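Local coordinates for protein ZYG-9 (Caenorhabditis elegans, PDB 2OF3) that organizes microtubules and spindle poles during mitosis and meiosis in one-cell embryos, and probably binds tubulin through TOG domains, at residues A[112-115]-A[116-120]. Residues are numbered along the deposited sequence; the frame is centred on the assembly and turned at random.
Sequences KVIV and ELIRD
The last two turns of helix 101-120, a helix of the all-helical TOG domain, are joined by i to i+4 contacts from Lys112 to Arg119. Four successive backbone hydrogen bonds of alpha-helical pattern run from the amides of Glu116, Leu117, Ile118 and Arg119 to the carbonyls of Lys112, Val113, Ile114 and Val115; that from Arg119 N to Val115 O measures 2.8 Å. On the polar side Lys112 and Glu116 form a long salt bridge, with Lys112 NZ 3.7 Å from Glu116 OE2; at this length the pairing is probably weak. The lysine chain starts with CG anti to the backbone N (chi1 180°) and bends at chi2 and chi4. Its CE is modelled 2.9 Å from Glu116 OE2, closer than a normal carbon-oxygen contact, so the exact placing of the lysine end is doubtful. Glu116 is extended beyond CG and leans back over the preceding turn, its OE1 4.0 Å from Lys112 CG. Arg119 turns instead to its neighbour Asp120: NE and NH2 (3.0 Å) both grip Asp120 OD1 side-on, from the same face of the carboxylate, while the acceptor stays close to the guanidinium plane. On the apolar side, Ile114 CG2 meets Ile118 CD1 at 3.9 Å, the two branched chains slanting across each other, and Val113 CG1 approaches Leu117 CD1 more loosely at 4.3 Å. Thr121, just past the end of helix 101-120, hydrogen-bonds through OG1 to Leu117 O. Val113 and Leu117 pack on Leu81 of helix 78-83, and Ile114 and Ile118 meet Ser85 of helix 85-95, whereas Val115 and Arg119 rest on Val158 of helix 146-163, placing these turns between the preceding helices and a later one.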
loop_
_atom_site.group_PDB
_atom_site.type_symbol
_atom_site.label_atom_id
_atom_site.label_comp_id
_atom_site.label_asym_id
_atom_site.label_seq_id
_atom_site.Cartn_x
_atom_site.Cartn_y
_atom_site.Cartn_z
ATOM N N LYS A 112 -5.052 6.321 7.026
ATOM C CA LYS A 112 -4.288 7.579 6.977
ATOM C C LYS A 112 -3.784 8.057 8.351
ATOM O O LYS A 112 -2.610 8.402 8.512
ATOM C CB LYS A 112 -5.103 8.668 6.239
ATOM C CG LYS A 112 -4.444 10.054 6.100
ATOM C CD LYS A 112 -3.448 10.120 4.929
ATOM C CE LYS A 112 -2.854 11.566 4.806
ATOM N NZ LYS A 112 -3.973 12.519 4.421
ATOM N N VAL A 113 -4.655 8.039 9.331
ATOM C CA VAL A 113 -4.324 8.476 10.676
ATOM C C VAL A 113 -3.240 7.570 11.241
ATOM O O VAL A 113 -2.284 8.036 11.860
ATOM C CB VAL A 113 -5.652 8.437 11.525
ATOM C CG1 VAL A 113 -5.438 8.185 12.962
ATOM C CG2 VAL A 113 -6.484 9.740 11.307
ATOM N N ILE A 114 -3.392 6.261 11.054
ATOM C CA ILE A 114 -2.426 5.281 11.576
ATOM C C ILE A 114 -1.030 5.459 10.944
ATOM O O ILE A 114 -0.030 5.543 11.664
ATOM C CB ILE A 114 -2.942 3.787 11.416
ATOM C CG1 ILE A 114 -4.054 3.463 12.429
ATOM C CG2 ILE A 114 -1.794 2.770 11.624
ATOM C CD1 ILE A 114 -4.782 2.181 12.063
ATOM N N VAL A 115 -0.951 5.562 9.619
ATOM C CA VAL A 115 0.368 5.708 8.956
ATOM C C VAL A 115 1.026 7.079 9.227
ATOM O O VAL A 115 2.261 7.154 9.355
ATOM C CB VAL A 115 0.349 5.328 7.426
ATOM C CG1 VAL A 115 -0.210 3.934 7.263
ATOM C CG2 VAL A 115 -0.510 6.338 6.609
ATOM N N GLU A 116 0.208 8.128 9.363
ATOM C CA GLU A 116 0.722 9.442 9.888
ATOM C C GLU A 116 1.281 9.386 11.294
ATOM O O GLU A 116 2.346 9.938 11.522
ATOM C CB GLU A 116 -0.344 10.499 9.799
ATOM C CG GLU A 116 -0.309 11.093 8.415
ATOM C CD GLU A 116 -1.478 12.009 8.149
ATOM O OE1 GLU A 116 -2.447 12.014 8.966
ATOM O OE2 GLU A 116 -1.430 12.669 7.092
ATOM N N LEU A 117 0.624 8.668 12.219
ATOM C CA LEU A 117 1.168 8.476 13.558
ATOM C C LEU A 117 2.423 7.649 13.561
ATOM O O LEU A 117 3.386 7.961 14.292
ATOM C CB LEU A 117 0.137 7.789 14.481
ATOM C CG LEU A 117 -0.989 8.656 15.081
ATOM C CD1 LEU A 117 -2.120 7.726 15.671
ATOM C CD2 LEU A 117 -0.359 9.569 16.124
ATOM N N ILE A 118 2.466 6.593 12.739
ATOM C CA ILE A 118 3.710 5.830 12.578
ATOM C C ILE A 118 4.810 6.749 12.049
ATOM O O ILE A 118 5.947 6.776 12.609
ATOM C CB ILE A 118 3.499 4.615 11.634
ATOM C CG1 ILE A 118 2.562 3.590 12.277
ATOM C CG2 ILE A 118 4.885 3.953 11.197
ATOM C CD1 ILE A 118 2.038 2.484 11.227
ATOM N N ARG A 119 4.508 7.509 10.989
ATOM C CA ARG A 119 5.537 8.412 10.425
ATOM C C ARG A 119 6.018 9.465 11.457
ATOM O O ARG A 119 7.221 9.584 11.731
ATOM C CB ARG A 119 5.030 9.114 9.157
ATOM C CG ARG A 119 6.074 10.124 8.596
ATOM C CD ARG A 119 5.411 11.108 7.629
ATOM N NE ARG A 119 4.415 11.857 8.372
ATOM C CZ ARG A 119 3.381 12.501 7.841
ATOM N NH1 ARG A 119 3.163 12.517 6.512
ATOM N NH2 ARG A 119 2.540 13.127 8.666
ATOM N N ASP A 120 5.079 10.222 12.026
ATOM C CA ASP A 120 5.415 11.298 13.005
ATOM C C ASP A 120 6.174 10.842 14.232
ATOM O O ASP A 120 6.994 11.615 14.756
ATOM C CB ASP A 120 4.148 12.057 13.438
ATOM C CG ASP A 120 3.480 12.734 12.283
ATOM O OD1 ASP A 120 4.114 12.971 11.215
ATOM O OD2 ASP A 120 2.295 13.043 12.392
#